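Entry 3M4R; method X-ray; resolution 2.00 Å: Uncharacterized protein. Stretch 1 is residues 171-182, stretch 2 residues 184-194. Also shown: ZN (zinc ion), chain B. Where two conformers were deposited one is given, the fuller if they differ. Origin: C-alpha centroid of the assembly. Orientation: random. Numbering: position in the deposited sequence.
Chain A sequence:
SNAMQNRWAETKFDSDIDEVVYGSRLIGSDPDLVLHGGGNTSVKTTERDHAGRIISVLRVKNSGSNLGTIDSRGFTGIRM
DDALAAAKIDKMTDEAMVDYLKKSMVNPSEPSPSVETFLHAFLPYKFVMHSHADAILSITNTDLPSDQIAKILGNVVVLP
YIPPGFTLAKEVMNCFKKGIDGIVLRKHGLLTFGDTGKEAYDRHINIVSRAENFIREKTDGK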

# COMPACT_ATOMS: atom_id res chain seq x y z
N GLU A 171 -3.54 4.40 -12.95
CA GLU A 171 -2.55 3.60 -13.70
C GLU A 171 -2.21 2.31 -12.99
O GLU A 171 -2.05 1.26 -13.62
CB GLU A 171 -1.28 4.38 -13.85
CG GLU A 171 -1.36 5.42 -14.90
CD GLU A 171 -1.52 4.82 -16.30
OE1 GLU A 171 -0.69 4.00 -16.73
OE2 GLU A 171 -2.52 5.19 -16.94
N VAL A 172 -2.07 2.41 -11.66
CA VAL A 172 -1.84 1.26 -10.85
C VAL A 172 -3.01 0.28 -11.03
O VAL A 172 -2.80 -0.91 -11.29
CB VAL A 172 -1.62 1.65 -9.39
CG1 VAL A 172 -1.77 0.48 -8.51
CG2 VAL A 172 -0.29 2.35 -9.23
N MSE A 173 -4.22 0.81 -10.90
CA MSE A 173 -5.40 0.01 -11.08
C MSE A 173 -5.35 -0.73 -12.41
O MSE A 173 -5.61 -1.92 -12.47
CB MSE A 173 -6.65 0.89 -11.06
CG MSE A 173 -7.93 0.10 -11.11
SE MSE A 173 -9.50 1.29 -10.95
CE MSE A 173 -9.65 1.82 -12.79
N ASN A 174 -5.06 0.00 -13.48
CA ASN A 174 -5.12 -0.56 -14.82
C ASN A 174 -3.95 -1.50 -15.17
O ASN A 174 -4.12 -2.37 -16.01
CB ASN A 174 -5.20 0.55 -15.86
CG ASN A 174 -6.49 1.39 -15.75
OD1 ASN A 174 -7.58 0.89 -15.37
ND2 ASN A 174 -6.38 2.67 -16.09
N CYS A 175 -2.80 -1.38 -14.51
CA CYS A 175 -1.67 -2.25 -14.85
C CYS A 175 -1.68 -3.51 -14.01
O CYS A 175 -1.00 -4.47 -14.33
CB CYS A 175 -0.36 -1.51 -14.71
SG CYS A 175 -0.26 -0.12 -15.84
N PHE A 176 -2.45 -3.52 -12.93
CA PHE A 176 -2.53 -4.71 -12.12
C PHE A 176 -2.94 -5.91 -13.01
O PHE A 176 -3.86 -5.79 -13.79
CB PHE A 176 -3.50 -4.54 -10.96
CG PHE A 176 -3.63 -5.78 -10.14
CD1 PHE A 176 -2.65 -6.11 -9.22
CD2 PHE A 176 -4.67 -6.68 -10.38
CE1 PHE A 176 -2.74 -7.28 -8.47
CE2 PHE A 176 -4.76 -7.87 -9.65
CZ PHE A 176 -3.79 -8.18 -8.69
N LYS A 177 -2.23 -7.03 -12.91
CA LYS A 177 -2.64 -8.30 -13.56
C LYS A 177 -2.63 -9.46 -12.55
O LYS A 177 -1.76 -9.53 -11.67
CB LYS A 177 -1.73 -8.64 -14.75
CG LYS A 177 -1.89 -7.72 -15.98
N LYS A 178 -3.60 -10.36 -12.66
CA LYS A 178 -3.63 -11.60 -11.87
C LYS A 178 -2.24 -12.27 -11.83
O LYS A 178 -1.50 -12.24 -12.80
CB LYS A 178 -4.65 -12.60 -12.48
N GLY A 179 -1.86 -12.79 -10.67
CA GLY A 179 -0.64 -13.56 -10.51
C GLY A 179 0.67 -12.85 -10.25
O GLY A 179 1.67 -13.54 -10.00
N ILE A 180 0.73 -11.52 -10.34
CA ILE A 180 1.99 -10.79 -10.09
C ILE A 180 2.26 -10.64 -8.60
O ILE A 180 1.34 -10.76 -7.80
CB ILE A 180 2.05 -9.42 -10.82
CG1 ILE A 180 0.99 -8.44 -10.29
CG2 ILE A 180 1.85 -9.65 -12.30
CD1 ILE A 180 1.19 -7.00 -10.75
N ASP A 181 3.52 -10.41 -8.22
CA ASP A 181 3.90 -10.28 -6.82
C ASP A 181 4.04 -8.80 -6.39
O ASP A 181 4.09 -8.46 -5.19
CB ASP A 181 5.20 -11.00 -6.54
CG ASP A 181 5.10 -12.53 -6.72
OD1 ASP A 181 4.08 -13.13 -6.32
OD2 ASP A 181 6.03 -13.12 -7.26
N GLY A 182 4.10 -7.90 -7.36
CA GLY A 182 4.41 -6.51 -6.99
C GLY A 182 4.27 -5.58 -8.17
O GLY A 182 4.30 -6.02 -9.31
N VAL A 184 6.13 -1.96 -9.26
CA VAL A 184 7.29 -1.10 -8.98
C VAL A 184 7.01 0.26 -9.58
O VAL A 184 6.65 0.37 -10.73
CB VAL A 184 8.55 -1.66 -9.61
CG1 VAL A 184 9.75 -0.69 -9.38
CG2 VAL A 184 8.83 -3.04 -9.03
N LEU A 185 7.15 1.30 -8.77
CA LEU A 185 6.81 2.67 -9.20
C LEU A 185 8.12 3.44 -9.27
O LEU A 185 8.70 3.80 -8.24
CB LEU A 185 5.82 3.32 -8.20
CG LEU A 185 4.53 2.57 -7.81
CD1 LEU A 185 3.68 3.38 -6.76
CD2 LEU A 185 3.70 2.21 -9.03
N ARG A 186 8.63 3.65 -10.49
CA ARG A 186 9.93 4.28 -10.62
C ARG A 186 9.95 5.65 -9.97
O ARG A 186 9.02 6.42 -10.11
CB ARG A 186 10.38 4.36 -12.09
CG ARG A 186 10.54 2.99 -12.71
CD ARG A 186 11.18 3.06 -14.10
NE ARG A 186 12.59 3.39 -14.03
CZ ARG A 186 13.52 2.95 -14.86
NH1 ARG A 186 14.77 3.34 -14.70
NH2 ARG A 186 13.22 2.10 -15.84
N LYS A 187 11.04 5.90 -9.25
CA LYS A 187 11.27 7.15 -8.51
C LYS A 187 10.26 7.44 -7.42
O LYS A 187 10.08 8.62 -7.07
CB LYS A 187 11.37 8.34 -9.47
CG LYS A 187 12.30 8.13 -10.62
CD LYS A 187 12.80 9.47 -11.24
CE LYS A 187 13.64 9.21 -12.47
NZ LYS A 187 13.25 10.17 -13.55
N HIS A 188 9.59 6.39 -6.93
CA HIS A 188 8.56 6.49 -5.90
C HIS A 188 8.71 5.34 -4.91
O HIS A 188 9.02 5.57 -3.76
CB HIS A 188 7.16 6.46 -6.53
CG HIS A 188 6.02 6.66 -5.56
ND1 HIS A 188 4.71 6.77 -5.98
CD2 HIS A 188 5.99 6.77 -4.20
CE1 HIS A 188 3.92 6.89 -4.93
NE2 HIS A 188 4.67 6.92 -3.83
N GLY A 189 8.47 4.10 -5.34
CA GLY A 189 8.59 2.99 -4.41
C GLY A 189 7.98 1.72 -4.96
O GLY A 189 8.07 1.44 -6.17
N LEU A 190 7.35 0.97 -4.06
CA LEU A 190 6.87 -0.35 -4.37
C LEU A 190 5.50 -0.58 -3.78
O LEU A 190 5.21 -0.15 -2.66
CB LEU A 190 7.82 -1.38 -3.78
CG LEU A 190 7.48 -2.87 -3.94
CD1 LEU A 190 7.46 -3.34 -5.42
CD2 LEU A 190 8.57 -3.64 -3.20
N LEU A 191 4.68 -1.32 -4.53
CA LEU A 191 3.48 -1.91 -4.02
C LEU A 191 3.53 -3.42 -4.07
O LEU A 191 3.86 -4.02 -5.11
CB LEU A 191 2.30 -1.45 -4.84
CG LEU A 191 1.91 0.02 -4.70
CD1 LEU A 191 1.19 0.41 -5.98
CD2 LEU A 191 1.01 0.22 -3.43
N THR A 192 3.22 -4.03 -2.94
CA THR A 192 2.91 -5.46 -2.88
C THR A 192 1.57 -5.71 -2.21
O THR A 192 0.99 -4.82 -1.57
CB THR A 192 4.03 -6.25 -2.24
OG1 THR A 192 4.27 -5.84 -0.88
CG2 THR A 192 5.32 -6.14 -3.12
N PHE A 193 1.09 -6.94 -2.34
CA PHE A 193 -0.25 -7.27 -1.95
C PHE A 193 -0.45 -8.79 -1.84
O PHE A 193 0.37 -9.58 -2.33
CB PHE A 193 -1.21 -6.71 -3.01
CG PHE A 193 -0.58 -6.62 -4.37
CD1 PHE A 193 -0.35 -7.76 -5.11
CD2 PHE A 193 -0.18 -5.40 -4.87
CE1 PHE A 193 0.29 -7.69 -6.40
CE2 PHE A 193 0.44 -5.31 -6.10
CZ PHE A 193 0.69 -6.46 -6.89
N GLY A 194 -1.54 -9.18 -1.22
CA GLY A 194 -1.86 -10.61 -1.11
C GLY A 194 -3.08 -10.84 -0.27
O GLY A 194 -3.71 -9.88 0.22
ZN ZN B . 3.99 6.79 -2.00
O HOH W 1 4.22 8.80 -2.02

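No hydrogen bond joins these two stretches; of the 368 Å² buried between them, both sides summed, Phe193 contributes the largest share, 91 Å². Its chi1 is 28°, between the usual wells; the CA-to-CB bond points sideways, but the end of the side chain comes nearer to the first stretch. Phe176, the first residue to leave helical geometry, sets its edge against one face of that ring, CE1 to Phe193 CE1 at 3.7 Å, with the planes at 77° and the centroids 5.4 Å apart. At the edge of the Phe193 ring lies Ile180 O, 3.5 Å from Phe193 CE1, while Ile180 CD1 packs 3.9 Å from Phe193 CZ.

Beside this cluster, the helix contributes Val172: Val172 CG2 packs against both Leu185 CD2 at 4.0 Å and Leu191 CD1 at 4.1 Å, and CG1 adds a contact to Leu191 CD1 at 3.9 Å. A compact branched residue can thus serve two leucines at once.

Gly182 illustrates the value of a missing side chain. Its CA approaches Leu191 O to 3.2 Å in a CA-H...O contact and Phe193 CZ to 3.7 Å; a CB here would sit tightly, 3.3 Å from Thr192 CG2. The packing has a polar cost: Asp181 O, 3.3 Å from Thr192 CG2, is buried without a partner.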